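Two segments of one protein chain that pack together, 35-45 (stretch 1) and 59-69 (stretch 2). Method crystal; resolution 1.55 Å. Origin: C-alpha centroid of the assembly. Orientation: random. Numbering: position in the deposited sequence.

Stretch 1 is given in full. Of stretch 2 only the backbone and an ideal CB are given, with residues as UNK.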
# COMPACT_ATOMS: atom_id res chain seq x y z
N ASP A 35 -14.20 -6.37 11.11
CA ASP A 35 -14.45 -5.74 9.81
C ASP A 35 -13.17 -5.69 8.97
O ASP A 35 -13.20 -5.94 7.77
CB ASP A 35 -14.99 -4.33 9.97
CG ASP A 35 -16.45 -4.29 10.38
OD1 ASP A 35 -17.07 -5.36 10.52
OD2 ASP A 35 -16.98 -3.17 10.56
N LEU A 36 -12.06 -5.35 9.61
CA LEU A 36 -10.77 -5.29 8.92
C LEU A 36 -10.39 -6.68 8.39
O LEU A 36 -9.80 -6.82 7.32
CB LEU A 36 -9.69 -4.75 9.85
CG LEU A 36 -8.27 -4.67 9.29
CD1 LEU A 36 -8.21 -3.95 7.94
CD2 LEU A 36 -7.37 -3.98 10.32
N THR A 37 -10.73 -7.70 9.17
CA THR A 37 -10.44 -9.07 8.79
C THR A 37 -11.29 -9.47 7.60
O THR A 37 -10.79 -10.06 6.64
CB THR A 37 -10.71 -9.99 9.98
OG1 THR A 37 -9.80 -9.65 11.03
CG2 THR A 37 -10.51 -11.45 9.61
N ARG A 38 -12.57 -9.12 7.65
CA ARG A 38 -13.48 -9.40 6.55
C ARG A 38 -13.07 -8.66 5.28
O ARG A 38 -13.11 -9.22 4.18
CB ARG A 38 -14.91 -9.03 6.93
CG ARG A 38 -15.95 -9.35 5.86
CD ARG A 38 -17.33 -9.55 6.47
NE ARG A 38 -17.84 -8.33 7.07
CZ ARG A 38 -17.84 -8.08 8.38
NH1 ARG A 38 -17.35 -8.98 9.22
NH2 ARG A 38 -18.32 -6.94 8.84
N ALA A 39 -12.67 -7.40 5.43
CA ALA A 39 -12.24 -6.59 4.30
C ALA A 39 -11.00 -7.19 3.64
O ALA A 39 -10.91 -7.24 2.41
CB ALA A 39 -11.98 -5.16 4.75
N THR A 40 -10.07 -7.66 4.45
CA THR A 40 -8.88 -8.35 3.95
C THR A 40 -9.28 -9.55 3.10
O THR A 40 -8.77 -9.74 1.99
CB THR A 40 -7.99 -8.79 5.12
OG1 THR A 40 -7.54 -7.63 5.83
CG2 THR A 40 -6.77 -9.58 4.62
N THR A 41 -10.19 -10.37 3.60
CA THR A 41 -10.63 -11.53 2.85
C THR A 41 -11.33 -11.15 1.55
O THR A 41 -11.05 -11.72 0.49
CB THR A 41 -11.56 -12.39 3.71
OG1 THR A 41 -10.81 -12.91 4.82
CG2 THR A 41 -12.12 -13.56 2.90
N THR A 42 -12.23 -10.18 1.63
CA THR A 42 -12.97 -9.72 0.46
C THR A 42 -12.04 -9.18 -0.62
O THR A 42 -12.13 -9.57 -1.79
CB THR A 42 -13.97 -8.62 0.86
OG1 THR A 42 -14.89 -9.16 1.82
CG2 THR A 42 -14.74 -8.12 -0.36
N TRP A 43 -11.14 -8.29 -0.23
CA TRP A 43 -10.22 -7.70 -1.19
C TRP A 43 -9.34 -8.75 -1.86
O TRP A 43 -9.22 -8.79 -3.09
CB TRP A 43 -9.32 -6.63 -0.54
CG TRP A 43 -8.38 -6.08 -1.56
CD1 TRP A 43 -7.10 -6.49 -1.80
CD2 TRP A 43 -8.68 -5.08 -2.53
NE1 TRP A 43 -6.57 -5.78 -2.86
CE2 TRP A 43 -7.53 -4.91 -3.33
CE3 TRP A 43 -9.82 -4.31 -2.81
CZ2 TRP A 43 -7.48 -3.99 -4.38
CZ3 TRP A 43 -9.77 -3.40 -3.85
CH2 TRP A 43 -8.60 -3.25 -4.62
N ASN A 44 -8.72 -9.60 -1.05
CA ASN A 44 -7.71 -10.54 -1.55
C ASN A 44 -8.29 -11.58 -2.50
O ASN A 44 -7.57 -12.13 -3.32
CB ASN A 44 -6.96 -11.21 -0.40
CG ASN A 44 -5.97 -10.28 0.29
OD1 ASN A 44 -5.47 -10.58 1.38
ND2 ASN A 44 -5.69 -9.16 -0.34
N GLN A 45 -9.61 -11.82 -2.42
CA GLN A 45 -10.24 -12.83 -3.26
C GLN A 45 -10.41 -12.37 -4.70
O GLN A 45 -10.53 -13.18 -5.61
CB GLN A 45 -11.58 -13.27 -2.67
CG GLN A 45 -11.37 -13.87 -1.30
CD GLN A 45 -12.53 -14.66 -0.76
OE1 GLN A 45 -12.34 -15.72 -0.14
NE2 GLN A 45 -13.75 -14.16 -0.96
N UNK A 59 -0.03 -7.94 -8.56
CA UNK A 59 -0.96 -8.13 -7.45
C UNK A 59 -0.97 -6.92 -6.52
O UNK A 59 0.02 -6.19 -6.42
CB UNK A 59 -0.60 -9.39 -6.66
N UNK A 60 -2.11 -6.73 -5.87
CA UNK A 60 -2.28 -5.71 -4.84
C UNK A 60 -2.95 -6.45 -3.70
O UNK A 60 -4.14 -6.74 -3.76
CB UNK A 60 -3.09 -4.51 -5.32
N UNK A 61 -2.17 -6.80 -2.68
CA UNK A 61 -2.68 -7.70 -1.64
C UNK A 61 -2.60 -7.09 -0.25
O UNK A 61 -1.59 -6.48 0.12
CB UNK A 61 -1.90 -9.02 -1.66
N UNK A 62 -3.66 -7.28 0.53
CA UNK A 62 -3.65 -6.90 1.93
C UNK A 62 -3.02 -7.99 2.78
O UNK A 62 -3.20 -9.18 2.52
CB UNK A 62 -5.07 -6.60 2.41
N UNK A 63 -2.26 -7.58 3.78
CA UNK A 63 -1.55 -8.52 4.63
C UNK A 63 -2.48 -9.62 5.13
O UNK A 63 -3.58 -9.33 5.62
CB UNK A 63 -0.91 -7.79 5.81
N UNK A 64 -2.05 -10.88 5.02
CA UNK A 64 -2.92 -11.99 5.38
C UNK A 64 -3.20 -12.04 6.89
O UNK A 64 -4.16 -12.68 7.32
CB UNK A 64 -2.29 -13.31 4.92
N UNK A 65 -2.37 -11.36 7.66
CA UNK A 65 -2.56 -11.27 9.10
C UNK A 65 -3.47 -10.13 9.51
O UNK A 65 -3.52 -9.75 10.68
CB UNK A 65 -1.21 -11.11 9.79
N UNK A 66 -4.16 -9.56 8.53
CA UNK A 66 -5.23 -8.59 8.79
C UNK A 66 -4.75 -7.25 9.36
O UNK A 66 -5.49 -6.59 10.09
CB UNK A 66 -6.24 -9.21 9.76
N UNK A 67 -3.55 -6.84 8.99
CA UNK A 67 -3.03 -5.56 9.47
C UNK A 67 -3.48 -4.39 8.61
O UNK A 67 -3.35 -3.23 9.02
CB UNK A 67 -1.50 -5.60 9.52
N UNK A 68 -4.00 -4.69 7.41
CA UNK A 68 -4.43 -3.66 6.48
C UNK A 68 -3.31 -3.14 5.59
O UNK A 68 -3.55 -2.32 4.70
CB UNK A 68 -5.04 -2.49 7.26
N UNK A 69 -2.09 -3.61 5.82
CA UNK A 69 -0.95 -3.20 5.01
C UNK A 69 -1.03 -3.79 3.60
O UNK A 69 -1.23 -4.99 3.45
CB UNK A 69 0.36 -3.62 5.69

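Position 59 opens the strand with nothing of the helix within reach of its CB; the residue is Ser-59.

At 60 the decisive group is the backbone carbonyl, which lies at the edge of the Trp-43 ring and close to its plane. Trp-43 NE1 donates a hydrogen bond to the O of position 60 at 2.8 Å. The CB points sideways, 4.4 Å from that same NE1, so a compact apolar group, beta-branched as strands favour, would suit. Val-60 fills the place, its CG1 4.1 Å from Trp-43 CZ2.

Position 61 also points sideways, past the end of Asn-44. A long side chain, apolar or polar, could lean back toward the helix. Leu-61 does so, its CD2 closing on the Asn-44 amide.

Position 62 points straight at the helix, between Thr-40, Trp-43 and Asn-44, with Leu-36 a turn further back. The groove asks for something long, slender and apolar: methionine or perhaps leucine, while a charge would find no partner. The deposited residue is Met-62, present as selenomethionine. Its SE lies 3.7 Å from Trp-43 CB and oblique to the five-membered ring of Trp-43, 4.8 Å from its centroid; chi3 near +63° turns CE to within 3.9 Å of Leu-36 CD1.

Position 63 starts a type I turn and points away, so a polar residue able to bind the turn's backbone suits: aspartate, asparagine or serine. Asp-63 OD1 accepts a hydrogen bond from the N of 65, 2.7 Å away. The ideal CBs at 64 and 65 also point away and are lightly constrained; the residues are Ala-64 and Gly-65.

Position 66 has phi/psi of 69/31, a left-handed conformation that favours glycine, asparagine or aspartate. Its CB is 3.8 Å from Thr-37 OG1, and the helix offers threonines and a carbonyl nearby, so a short polar group has an advantage over bare glycine. Asn-66 packs its ND2 3.3 Å from Thr-40 CB, and the same ND2 donates to a water that in turn donates to Thr-37 O and also hydrogen-bonds Thr-41 OG1.

Position 67 points away, leaving room for many residues; Thr-67 uses its OG1 to accept a weak hydrogen bond from the N of 69.

Position 68, at 87/-4, demands glycine: a CB would be jammed against the preceding carbonyl and would lie 3.6 Å from Leu-36 CD1. With Gly-68, CA lies 4.1 Å from that CD1, and its N donates to a water bridging Thr-40 OG1 and Asp-63 O.

Position 69 is out of reach; it is Val-69.

Stretch 2, residues 59-69: SVLMDAGNTGV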
# COMPACT_ATOMS: atom_id res chain seq x y z
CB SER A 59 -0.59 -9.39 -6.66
OG SER A 59 0.73 -9.31 -6.14
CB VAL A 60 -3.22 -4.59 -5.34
CG1 VAL A 60 -3.41 -3.53 -4.26
CG2 VAL A 60 -2.66 -3.96 -6.63
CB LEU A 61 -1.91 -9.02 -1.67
CG LEU A 61 -2.26 -9.93 -2.85
CD1 LEU A 61 -1.24 -11.05 -2.97
CD2 LEU A 61 -3.67 -10.49 -2.75
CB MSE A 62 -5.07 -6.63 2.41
CG MSE A 62 -5.69 -5.43 1.76
SE MSE A 62 -7.53 -5.11 2.32
CE MSE A 62 -7.25 -4.77 4.21
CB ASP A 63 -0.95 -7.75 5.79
CG ASP A 63 -0.12 -8.61 6.70
OD1 ASP A 63 -0.71 -9.23 7.61
OD2 ASP A 63 1.11 -8.64 6.53
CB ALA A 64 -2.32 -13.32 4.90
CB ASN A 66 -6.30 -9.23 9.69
CG ASN A 66 -6.83 -10.52 9.10
OD1 ASN A 66 -6.64 -11.61 9.66
ND2 ASN A 66 -7.48 -10.42 7.95
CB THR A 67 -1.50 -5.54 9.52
OG1 THR A 67 -0.98 -5.65 8.19
CG2 THR A 67 -0.98 -6.69 10.37
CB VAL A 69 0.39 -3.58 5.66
CG1 VAL A 69 1.56 -3.29 4.70
CG2 VAL A 69 0.57 -2.82 6.97
O HOH W 1 -8.69 -12.36 6.56
O HOH W 2 -4.89 -6.89 5.88
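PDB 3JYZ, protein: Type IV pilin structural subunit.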